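Local atomic coordinates of DNA polymerase (Bacillus phage phi29, PDB entry 2PY5), a protein that replicates the phage genome by protein-primed, strand-displacing DNA synthesis with high processivity and fidelity, and proofreads with a 3'-5' exonuclease. Residues Y226-F230 against R438-I442; G229-L233 against Y298-I302; R289-K295 against H339-V345; L328-D332 against F432-R438. The protein carries 2 engineered substitutions. The contacts are given in a common frame with arbitrary orientation. Residues are numbered along the deposited sequence.

Contact 1: Y226-F230 against R438-I442; sequences YRGGF and RYTTI
A loop-on-helix contact joins the YxGG/A motif between the exonuclease and polymerization domains (YRGG, 226-229) to the middle of helix 427-447. The loop 226-230 is extended, with F230 at phi/psi -89/114, and lies closest to the helix where the CA atoms of F230 and R438 are 5.7 Å apart. R438 (chi1 m, chi2 t, chi3 m) sends its guanidinium along the loop: NH1 donates to the carbonyl O of G228 at 2.8 Å, CB of R227 lies over one guanidinium face, and a water accepts from R438 NH2 (2.9 Å) and R227 N (3.0 Å). D332 forms a salt bridge with the same guanidinium. The contact fits the DNA-binding role of this motif: Y226 packs on a sugar of the bound DNA, and R438 is probably involved in binding template-primer structures. At the other end the CA-to-CB bond of F230 (chi1 t) points toward the helix, and CG1 of I442 makes a CH-pi contact over its ring face, 3.7 Å from the centroid.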
# COMPACT_ATOMS: atom_id res chain seq x y z
N TYR F 226 -10.02 -12.58 6.52
CA TYR F 226 -8.92 -11.64 6.33
C TYR F 226 -9.46 -10.22 6.24
O TYR F 226 -10.29 -9.92 5.38
CB TYR F 226 -8.13 -11.98 5.07
CG TYR F 226 -6.83 -11.19 4.86
CD1 TYR F 226 -5.90 -11.09 5.84
CD2 TYR F 226 -6.53 -10.62 3.63
CE1 TYR F 226 -4.72 -10.39 5.67
CE2 TYR F 226 -5.35 -9.92 3.43
CZ TYR F 226 -4.42 -9.84 4.47
OH TYR F 226 -3.23 -9.16 4.30
N ARG F 227 -9.02 -9.39 7.17
CA ARG F 227 -9.44 -7.99 7.25
C ARG F 227 -8.20 -7.15 7.48
O ARG F 227 -7.12 -7.66 7.81
CB ARG F 227 -10.43 -7.80 8.40
CG ARG F 227 -11.66 -8.65 8.28
CD ARG F 227 -12.53 -8.53 9.50
NE ARG F 227 -13.87 -9.03 9.21
CZ ARG F 227 -14.25 -10.30 9.25
NH1 ARG F 227 -13.40 -11.26 9.58
NH2 ARG F 227 -15.50 -10.62 8.95
N GLY F 228 -8.34 -5.85 7.28
CA GLY F 228 -7.22 -4.93 7.42
C GLY F 228 -7.26 -4.16 8.73
O GLY F 228 -7.75 -4.65 9.76
N GLY F 229 -6.78 -2.94 8.70
CA GLY F 229 -6.65 -2.14 9.89
C GLY F 229 -7.96 -1.63 10.46
O GLY F 229 -8.95 -1.48 9.74
N PHE F 230 -7.94 -1.34 11.75
CA PHE F 230 -9.08 -0.76 12.46
C PHE F 230 -9.01 0.77 12.38
O PHE F 230 -8.10 1.40 12.95
CB PHE F 230 -9.08 -1.21 13.93
CG PHE F 230 -10.24 -0.68 14.71
CD1 PHE F 230 -11.51 -1.19 14.51
CD2 PHE F 230 -10.06 0.34 15.64
CE1 PHE F 230 -12.59 -0.67 15.21
CE2 PHE F 230 -11.13 0.84 16.34
CZ PHE F 230 -12.39 0.31 16.14
N ARG F 438 -5.23 -5.43 15.07
CA ARG F 438 -6.50 -4.80 15.46
C ARG F 438 -6.71 -4.91 16.96
O ARG F 438 -7.11 -3.94 17.62
CB ARG F 438 -7.70 -5.42 14.73
CG ARG F 438 -7.77 -5.08 13.30
CD ARG F 438 -9.10 -5.53 12.68
NE ARG F 438 -9.23 -6.97 12.63
CZ ARG F 438 -8.63 -7.76 11.74
NH1 ARG F 438 -7.86 -7.26 10.79
NH2 ARG F 438 -8.83 -9.06 11.77
N TYR F 439 -6.45 -6.09 17.51
CA TYR F 439 -6.58 -6.34 18.94
C TYR F 439 -5.74 -5.34 19.73
O TYR F 439 -6.19 -4.78 20.73
CB TYR F 439 -6.15 -7.78 19.25
CG TYR F 439 -6.16 -8.13 20.71
CD1 TYR F 439 -7.29 -8.61 21.32
CD2 TYR F 439 -5.01 -7.95 21.49
CE1 TYR F 439 -7.31 -8.92 22.65
CE2 TYR F 439 -5.02 -8.26 22.83
CZ TYR F 439 -6.17 -8.74 23.41
OH TYR F 439 -6.21 -9.06 24.76
N THR F 440 -4.50 -5.14 19.30
CA THR F 440 -3.61 -4.22 19.98
C THR F 440 -4.21 -2.83 20.09
O THR F 440 -4.19 -2.21 21.17
CB THR F 440 -2.28 -4.14 19.26
OG1 THR F 440 -1.68 -5.45 19.24
CG2 THR F 440 -1.36 -3.15 19.96
N THR F 441 -4.72 -2.33 18.97
CA THR F 441 -5.26 -0.98 18.91
C THR F 441 -6.62 -0.84 19.61
O THR F 441 -6.83 0.07 20.41
CB THR F 441 -5.30 -0.53 17.46
OG1 THR F 441 -3.94 -0.43 17.01
CG2 THR F 441 -6.07 0.80 17.28
N ILE F 442 -7.53 -1.77 19.34
CA ILE F 442 -8.86 -1.74 19.94
C ILE F 442 -8.78 -1.84 21.46
O ILE F 442 -9.50 -1.12 22.17
CB ILE F 442 -9.75 -2.85 19.36
CG1 ILE F 442 -9.99 -2.60 17.88
CG2 ILE F 442 -11.06 -2.95 20.15
CD1 ILE F 442 -10.58 -3.78 17.12
O HOH W 1 -7.85 -10.71 9.60

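Contact 2: G229-L233 against Y298-I302; sequences GFTWL and YIPTI. With EDO (1,2-ethanediol), chain J.
W232, I299 and F230 bury the most surface here, and I299 touches both aromatic rings. The chain 229-233 runs from loop into strand 231-233, so F230 (phi/psi -89/114) and W232 (-156/132), two residues apart, both point toward 298-302; each has chi1 t. The facing loop is extended from Y298 to P300 (psi 136 to 145) and bends at T301 (-128/-5). The backbones stay well apart, with CA distances of 8.0 Å for F230-T301 and 8.6 Å for W232-P300, and no hydrogen bond crosses between them. I299, in the m,t rotamer, lays CG2 over the six-membered ring of W232, 3.8 Å from its centroid and 7° off the normal, a CH-pi contact. I299 CG2 is also 3.6 Å from F230 CZ. P300 CD lies 3.8 Å from W232 CE2, while P300 O sits at the ring edge of F230, 3.3 Å from CE1. This apolar cluster packs loop 298-302 onto the F230/W232 side of strand 231-233 in the polymerization region; P300 O is buried by it without a polar partner. At its margin 1,2-ethanediol, probably from the crystallisation liquor, has O1 3.1 Å from Y298 O. Strand 231-233 pairs with strand 452-456, where C455 packs on F230 and I452 on W232; helix 427-447 covers the cluster through I442 against F230 and A445 against I299, and strand 283-294 brings L294 against P300.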
# COMPACT_ATOMS: atom_id res chain seq x y z
N GLY F 229 -6.78 -2.94 8.70
CA GLY F 229 -6.65 -2.14 9.89
C GLY F 229 -7.96 -1.63 10.46
O GLY F 229 -8.95 -1.48 9.74
N PHE F 230 -7.94 -1.34 11.75
CA PHE F 230 -9.08 -0.76 12.46
C PHE F 230 -9.01 0.77 12.38
O PHE F 230 -8.10 1.40 12.95
CB PHE F 230 -9.08 -1.21 13.93
CG PHE F 230 -10.24 -0.68 14.71
CD1 PHE F 230 -11.51 -1.19 14.51
CD2 PHE F 230 -10.06 0.34 15.64
CE1 PHE F 230 -12.59 -0.67 15.21
CE2 PHE F 230 -11.13 0.84 16.34
CZ PHE F 230 -12.39 0.31 16.14
N THR F 231 -9.97 1.35 11.68
CA THR F 231 -10.05 2.80 11.54
C THR F 231 -11.45 3.24 11.93
O THR F 231 -12.42 2.81 11.31
CB THR F 231 -9.76 3.23 10.08
OG1 THR F 231 -8.50 2.67 9.65
CG2 THR F 231 -9.72 4.73 9.95
N TRP F 232 -11.56 4.11 12.93
CA TRP F 232 -12.83 4.44 13.56
C TRP F 232 -12.80 5.81 14.20
O TRP F 232 -11.87 6.14 14.93
CB TRP F 232 -13.15 3.39 14.63
CG TRP F 232 -14.34 3.68 15.49
CD1 TRP F 232 -15.65 3.57 15.14
CD2 TRP F 232 -14.33 4.13 16.84
NE1 TRP F 232 -16.45 3.90 16.19
CE2 TRP F 232 -15.67 4.26 17.25
CE3 TRP F 232 -13.32 4.44 17.76
CZ2 TRP F 232 -16.02 4.66 18.52
CZ3 TRP F 232 -13.68 4.86 19.03
CH2 TRP F 232 -15.02 4.97 19.40
N LEU F 233 -13.84 6.59 13.91
CA LEU F 233 -14.08 7.89 14.56
C LEU F 233 -15.27 7.79 15.49
O LEU F 233 -16.38 7.40 15.08
CB LEU F 233 -14.35 8.96 13.50
CG LEU F 233 -14.66 10.36 14.00
CD1 LEU F 233 -13.57 10.93 14.89
CD2 LEU F 233 -14.94 11.30 12.81
N TYR F 298 -18.76 0.50 24.96
CA TYR F 298 -17.81 -0.25 24.15
C TYR F 298 -17.69 0.31 22.72
O TYR F 298 -18.67 0.81 22.13
CB TYR F 298 -18.21 -1.71 24.10
CG TYR F 298 -17.71 -2.56 25.26
CD1 TYR F 298 -18.52 -2.85 26.36
CD2 TYR F 298 -16.43 -3.08 25.25
CE1 TYR F 298 -18.03 -3.65 27.42
CE2 TYR F 298 -15.94 -3.88 26.29
CZ TYR F 298 -16.75 -4.17 27.36
OH TYR F 298 -16.25 -4.97 28.39
N ILE F 299 -16.48 0.24 22.21
CA ILE F 299 -16.16 0.60 20.83
C ILE F 299 -16.65 -0.50 19.90
O ILE F 299 -16.43 -1.69 20.16
CB ILE F 299 -14.62 0.76 20.66
CG1 ILE F 299 -14.09 1.91 21.51
CG2 ILE F 299 -14.23 0.94 19.18
CD1 ILE F 299 -12.54 1.96 21.54
N PRO F 300 -17.29 -0.13 18.78
CA PRO F 300 -17.68 -1.16 17.83
C PRO F 300 -16.50 -1.74 17.06
O PRO F 300 -15.54 -1.03 16.75
CB PRO F 300 -18.61 -0.40 16.87
CG PRO F 300 -18.04 0.97 16.86
CD PRO F 300 -17.64 1.22 18.29
N THR F 301 -16.60 -3.03 16.77
CA THR F 301 -15.54 -3.78 16.13
C THR F 301 -15.99 -4.57 14.89
O THR F 301 -15.16 -5.14 14.20
CB THR F 301 -14.86 -4.74 17.14
OG1 THR F 301 -15.74 -5.82 17.47
CG2 THR F 301 -14.46 -3.99 18.43
N ILE F 302 -17.29 -4.58 14.59
CA ILE F 302 -17.80 -5.33 13.44
C ILE F 302 -18.02 -4.39 12.26
O ILE F 302 -18.76 -3.41 12.37
CB ILE F 302 -19.13 -6.03 13.75
CG1 ILE F 302 -18.97 -7.03 14.88
CG2 ILE F 302 -19.67 -6.73 12.48
CD1 ILE F 302 -20.33 -7.59 15.39
C1 EDO J . -22.03 2.90 22.32
O1 EDO J . -21.16 2.21 23.23
C2 EDO J . -23.49 2.58 22.63
O2 EDO J . -23.89 1.32 22.07

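Contact 3: R289-K295 against H339-V345. With EDO (1,2-ethanediol), chain J.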
# COMPACT_ATOMS: atom_id res chain seq x y z
N ARG F 289 -23.13 -17.22 12.36
CA ARG F 289 -24.21 -16.35 11.93
C ARG F 289 -24.84 -15.82 13.19
O ARG F 289 -25.04 -16.57 14.14
CB ARG F 289 -25.24 -17.11 11.10
CG ARG F 289 -24.77 -17.44 9.69
CD ARG F 289 -25.73 -18.33 8.96
NE ARG F 289 -26.97 -17.63 8.61
CZ ARG F 289 -27.13 -16.84 7.55
NH1 ARG F 289 -26.14 -16.63 6.69
NH2 ARG F 289 -28.29 -16.27 7.33
N CYS F 290 -25.15 -14.53 13.21
CA CYS F 290 -25.76 -13.94 14.40
C CYS F 290 -26.35 -12.59 14.10
O CYS F 290 -26.17 -12.03 13.02
CB CYS F 290 -24.73 -13.81 15.53
SG CYS F 290 -23.43 -12.62 15.20
N GLU F 291 -27.10 -12.08 15.08
CA GLU F 291 -27.46 -10.69 15.15
C GLU F 291 -26.74 -10.12 16.36
O GLU F 291 -26.26 -10.86 17.23
CB GLU F 291 -28.98 -10.53 15.26
CG GLU F 291 -29.68 -10.96 13.97
CD GLU F 291 -31.18 -10.95 14.10
OE1 GLU F 291 -31.78 -12.04 14.23
OE2 GLU F 291 -31.76 -9.86 14.07
N PHE F 292 -26.54 -8.82 16.36
CA PHE F 292 -25.75 -8.20 17.41
C PHE F 292 -26.18 -6.79 17.75
O PHE F 292 -26.81 -6.10 16.94
CB PHE F 292 -24.25 -8.22 17.05
CG PHE F 292 -23.92 -7.51 15.76
CD1 PHE F 292 -23.78 -6.12 15.74
CD2 PHE F 292 -23.72 -8.23 14.59
CE1 PHE F 292 -23.45 -5.47 14.56
CE2 PHE F 292 -23.39 -7.57 13.39
CZ PHE F 292 -23.25 -6.19 13.39
N GLU F 293 -25.87 -6.38 18.97
CA GLU F 293 -26.11 -5.01 19.42
C GLU F 293 -24.94 -4.60 20.31
O GLU F 293 -24.59 -5.30 21.26
CB GLU F 293 -27.43 -4.89 20.20
CG GLU F 293 -28.21 -3.62 19.86
CD GLU F 293 -29.06 -3.74 18.60
OE1 GLU F 293 -29.46 -4.87 18.19
OE2 GLU F 293 -29.35 -2.69 18.01
N LEU F 294 -24.31 -3.48 19.97
CA LEU F 294 -23.14 -3.00 20.72
C LEU F 294 -23.50 -2.73 22.17
O LEU F 294 -24.55 -2.13 22.45
CB LEU F 294 -22.64 -1.71 20.08
CG LEU F 294 -21.38 -1.07 20.65
CD1 LEU F 294 -20.17 -1.99 20.42
CD2 LEU F 294 -21.18 0.29 20.03
N LYS F 295 -22.65 -3.17 23.09
CA LYS F 295 -22.83 -2.88 24.52
C LYS F 295 -22.53 -1.42 24.82
O LYS F 295 -21.61 -0.84 24.23
CB LYS F 295 -21.93 -3.79 25.36
CG LYS F 295 -22.35 -5.22 25.37
CD LYS F 295 -21.38 -6.04 26.17
CE LYS F 295 -21.67 -7.50 26.02
NZ LYS F 295 -20.64 -8.36 26.68
N HIS F 339 -17.54 -6.99 23.18
CA HIS F 339 -18.05 -5.67 22.86
C HIS F 339 -19.53 -5.63 22.52
O HIS F 339 -20.14 -4.56 22.56
CB HIS F 339 -17.23 -5.06 21.70
CG HIS F 339 -15.87 -4.60 22.10
ND1 HIS F 339 -15.42 -3.32 21.86
CD2 HIS F 339 -14.87 -5.25 22.75
CE1 HIS F 339 -14.19 -3.20 22.35
NE2 HIS F 339 -13.82 -4.37 22.86
N TYR F 340 -20.12 -6.79 22.21
CA TYR F 340 -21.52 -6.86 21.73
C TYR F 340 -22.34 -7.86 22.50
O TYR F 340 -21.82 -8.88 22.96
CB TYR F 340 -21.56 -7.30 20.27
CG TYR F 340 -21.03 -6.32 19.27
CD1 TYR F 340 -19.67 -6.29 18.96
CD2 TYR F 340 -21.86 -5.46 18.61
CE1 TYR F 340 -19.16 -5.39 18.02
CE2 TYR F 340 -21.37 -4.55 17.68
CZ TYR F 340 -20.03 -4.55 17.37
OH TYR F 340 -19.54 -3.65 16.45
N ASP F 341 -23.64 -7.58 22.59
CA ASP F 341 -24.61 -8.62 22.87
C ASP F 341 -24.93 -9.33 21.56
O ASP F 341 -25.24 -8.70 20.56
CB ASP F 341 -25.88 -8.01 23.45
CG ASP F 341 -25.66 -7.37 24.81
OD1 ASP F 341 -24.98 -7.98 25.67
OD2 ASP F 341 -26.19 -6.26 25.02
N LEU F 342 -24.85 -10.66 21.58
CA LEU F 342 -25.15 -11.45 20.40
C LEU F 342 -26.49 -12.19 20.56
O LEU F 342 -26.82 -12.66 21.66
CB LEU F 342 -24.03 -12.44 20.16
CG LEU F 342 -22.60 -11.88 20.00
CD1 LEU F 342 -21.64 -13.02 19.67
CD2 LEU F 342 -22.53 -10.80 18.95
N TYR F 343 -27.26 -12.25 19.47
CA TYR F 343 -28.58 -12.88 19.44
C TYR F 343 -28.62 -13.91 18.34
O TYR F 343 -27.95 -13.75 17.32
CB TYR F 343 -29.71 -11.87 19.16
CG TYR F 343 -29.65 -10.61 19.94
CD1 TYR F 343 -29.82 -10.62 21.32
CD2 TYR F 343 -29.45 -9.39 19.31
CE1 TYR F 343 -29.77 -9.46 22.06
CE2 TYR F 343 -29.41 -8.21 20.04
CZ TYR F 343 -29.56 -8.25 21.41
OH TYR F 343 -29.52 -7.09 22.14
N ASN F 344 -29.41 -14.96 18.53
CA ASN F 344 -29.66 -15.94 17.49
C ASN F 344 -28.36 -16.48 16.88
O ASN F 344 -28.22 -16.56 15.66
CB ASN F 344 -30.57 -15.33 16.41
CG ASN F 344 -31.89 -14.87 16.98
OD1 ASN F 344 -32.49 -15.58 17.78
ND2 ASN F 344 -32.34 -13.67 16.59
N VAL F 345 -27.44 -16.87 17.75
CA VAL F 345 -26.11 -17.30 17.33
C VAL F 345 -26.15 -18.73 16.81
O VAL F 345 -26.71 -19.62 17.46
CB VAL F 345 -25.09 -17.20 18.48
CG1 VAL F 345 -23.72 -17.66 18.04
CG2 VAL F 345 -25.02 -15.76 19.00
C1 EDO J . -22.03 2.90 22.32
O1 EDO J . -21.16 2.21 23.23
C2 EDO J . -23.49 2.58 22.63
O2 EDO J . -23.89 1.32 22.07
O HOH W 2 -26.73 -3.82 23.69
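Strand segments 289-294 and 340-343 run antiparallel, 157° between their directions and axes 4.5 Å apart at closest, with E291-Y343 and E293-D341 as hydrogen-bonded pairs and F292-L342 and L294-Y340 as non-hydrogen-bonded pairs. Both hydrogen-bonded pairs are satisfied in both directions: E291 N to Y343 O (2.9 Å) and Y343 N to E291 O (2.8 Å), E293 N to D341 O (2.9 Å) and D341 N to E293 O (2.8 Å). F292 N faces away from the partner strand and is bonded to S319. Beyond the strand end, K295 N donates to H339 O at 2.9 Å. At the other end the chain turns at N344 (positive phi), and N344 ND2 donates to E291 OE1 at 2.9 Å. A water lies within hydrogen-bonding distance of L294 O (3.0 Å) and D341 OD2 (2.8 Å). K295 NZ stops 4.5 Å from D341 OD1, beyond a salt bridge, and is bonded to E338 O, while E293 OE2 is bonded to S318. The Y340 hydroxyl reaches L316 O and the amides of T301 and I302, and H339 ND1 bonds to I299 O. F292 CB packs on L342 CD2 at 3.6 Å, and L294 CD1 lies over the Y340 ring. Main-chain bonds thus hold the register, while polar ends of Y340, E293 and H339 reach the neighbouring loops and K295 NZ turns back to helix 330-339.

Contact 4: L328-D332 against F432-R438; sequences LSNVD and FITAWAR
S329 is p (chi1 74°) at the N-cap of helix 330-339, where its OG caps the helix and also reaches the D332 carboxylate. S329 OG accepts from D332 N at 3.1 Å and donates to D332 OD2 at 2.7 Å. D332 is m (chi1 -66°, chi2 -63°), which brings its carboxylate to R438, itself m,t,m through chi3. D332 OD2 receives R438 NH2 at 2.9 Å, and D332 OD1 receives R438 NE at 3.2 Å and, weakly, R438 NH2 at 3.2 Å: a bidentate salt bridge at the guanidinium edge. R438 NH1 is bonded to G228 O.

V331 (chi1 t) and A435 mark the closest backbone approach, CA to CA 6.2 Å, and V331 CB is 4.1 Å from A435 CB. V331 CG2 rests over the six-membered ring of W436 (chi1 m), 3.8 Å from its centroid, although the CA-to-CB bond of W436 points away; W436 NE1 is held by L262 O. F432, also m, turns one ring face to S329 CB, a CH-pi contact at 4.0 Å from the centroid, and its edge to N330 OD1, 3.2 Å from F432 CE2. N330 is p and its OD1 accepts from H284 N. Segment 328-329 is extended before the turn into helix at N330; F432-R438 is helical throughout. This is a capped helix start docked on a second helix, within the polymerization region, and its salt bridge holds R438, probably involved in binding template-primer structures.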
# COMPACT_ATOMS: atom_id res chain seq x y z
N LEU F 328 -14.53 -15.47 11.50
CA LEU F 328 -13.72 -14.69 12.43
C LEU F 328 -12.60 -15.51 13.03
O LEU F 328 -12.82 -16.61 13.51
CB LEU F 328 -14.58 -14.16 13.59
CG LEU F 328 -15.78 -13.27 13.21
CD1 LEU F 328 -16.60 -12.96 14.42
CD2 LEU F 328 -15.28 -12.00 12.58
N SER F 329 -11.40 -14.93 13.03
CA SER F 329 -10.33 -15.47 13.87
C SER F 329 -10.79 -15.49 15.33
O SER F 329 -11.66 -14.71 15.74
CB SER F 329 -9.07 -14.61 13.74
OG SER F 329 -9.21 -13.36 14.42
N ASN F 330 -10.19 -16.33 16.16
CA ASN F 330 -10.58 -16.35 17.57
C ASN F 330 -10.32 -14.99 18.26
O ASN F 330 -11.03 -14.63 19.20
CB ASN F 330 -9.92 -17.50 18.36
CG ASN F 330 -8.40 -17.48 18.29
OD1 ASN F 330 -7.81 -17.94 17.31
ND2 ASN F 330 -7.75 -16.98 19.36
N VAL F 331 -9.31 -14.27 17.79
CA VAL F 331 -8.98 -12.97 18.32
C VAL F 331 -10.17 -12.01 18.05
O VAL F 331 -10.64 -11.31 18.95
CB VAL F 331 -7.71 -12.42 17.67
CG1 VAL F 331 -7.45 -11.01 18.14
CG2 VAL F 331 -6.49 -13.32 18.01
N ASP F 332 -10.61 -11.97 16.81
CA ASP F 332 -11.75 -11.11 16.44
C ASP F 332 -13.05 -11.55 17.10
O ASP F 332 -13.87 -10.70 17.51
CB ASP F 332 -11.93 -11.07 14.92
CG ASP F 332 -10.78 -10.40 14.21
OD1 ASP F 332 -10.55 -9.21 14.43
OD2 ASP F 332 -10.11 -11.06 13.38
N PHE F 432 -4.24 -13.76 10.99
CA PHE F 432 -3.91 -13.55 12.38
C PHE F 432 -2.96 -12.39 12.66
O PHE F 432 -3.03 -11.76 13.71
CB PHE F 432 -3.38 -14.85 12.99
CG PHE F 432 -4.49 -15.77 13.39
CD1 PHE F 432 -5.05 -16.66 12.47
CD2 PHE F 432 -5.02 -15.72 14.66
CE1 PHE F 432 -6.08 -17.50 12.86
CE2 PHE F 432 -6.07 -16.55 15.03
CZ PHE F 432 -6.60 -17.43 14.13
N ILE F 433 -2.11 -12.07 11.70
CA ILE F 433 -1.24 -10.91 11.90
C ILE F 433 -2.08 -9.65 11.98
O ILE F 433 -1.90 -8.83 12.90
CB ILE F 433 -0.15 -10.82 10.84
CG1 ILE F 433 0.91 -11.92 11.05
CG2 ILE F 433 0.54 -9.42 10.89
CD1 ILE F 433 1.84 -12.11 9.86
N THR F 434 -3.04 -9.49 11.06
CA THR F 434 -3.89 -8.29 11.09
C THR F 434 -4.88 -8.33 12.28
O THR F 434 -5.16 -7.28 12.88
CB THR F 434 -4.61 -8.05 9.78
OG1 THR F 434 -5.54 -9.12 9.54
CG2 THR F 434 -3.63 -7.91 8.62
N ALA F 435 -5.33 -9.53 12.67
CA ALA F 435 -6.23 -9.67 13.82
C ALA F 435 -5.56 -9.23 15.11
O ALA F 435 -6.12 -8.46 15.88
CB ALA F 435 -6.77 -11.11 13.94
N TRP F 436 -4.34 -9.68 15.33
CA TRP F 436 -3.61 -9.25 16.49
C TRP F 436 -3.32 -7.74 16.46
O TRP F 436 -3.31 -7.10 17.52
CB TRP F 436 -2.29 -10.04 16.61
CG TRP F 436 -2.44 -11.41 17.22
CD1 TRP F 436 -2.11 -12.62 16.66
CD2 TRP F 436 -2.87 -11.70 18.55
NE1 TRP F 436 -2.34 -13.64 17.55
CE2 TRP F 436 -2.80 -13.11 18.72
CE3 TRP F 436 -3.31 -10.92 19.62
CZ2 TRP F 436 -3.17 -13.73 19.90
CZ3 TRP F 436 -3.67 -11.54 20.79
CH2 TRP F 436 -3.60 -12.94 20.92
N ALA F 437 -3.05 -7.19 15.28
CA ALA F 437 -2.81 -5.76 15.14
C ALA F 437 -4.09 -4.98 15.55
O ALA F 437 -4.02 -4.03 16.35
CB ALA F 437 -2.45 -5.43 13.75
N ARG F 438 -5.23 -5.43 15.07
CA ARG F 438 -6.50 -4.80 15.46
C ARG F 438 -6.71 -4.91 16.96
O ARG F 438 -7.11 -3.94 17.62
CB ARG F 438 -7.70 -5.42 14.73
CG ARG F 438 -7.77 -5.08 13.30
CD ARG F 438 -9.10 -5.53 12.68
NE ARG F 438 -9.23 -6.97 12.63
CZ ARG F 438 -8.63 -7.76 11.74
NH1 ARG F 438 -7.86 -7.26 10.79
NH2 ARG F 438 -8.83 -9.06 11.77

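In the fold
Helix 427-447 is common to contacts 1 and 4, whose centres lie 7 Å apart: R438 belongs to both, while T434 OG1 and R227 O are 2.8 Å apart. Contact 2 starts from the same loop as contact 1, sharing G229 and F230, with its centre 8 Å away. Contact 3 lies farther out, about 16 Å from the DNA at its nearest atom, and joins contact 2 through I299 O to H339 ND1 at 2.6 Å and T301 N to Y340 OH at 3.0 Å. Contact 1 comes within about 4 Å of the DNA, and the F230 side chain is about 7 Å from that of D456, a ligand of the catalytic Mg(2+).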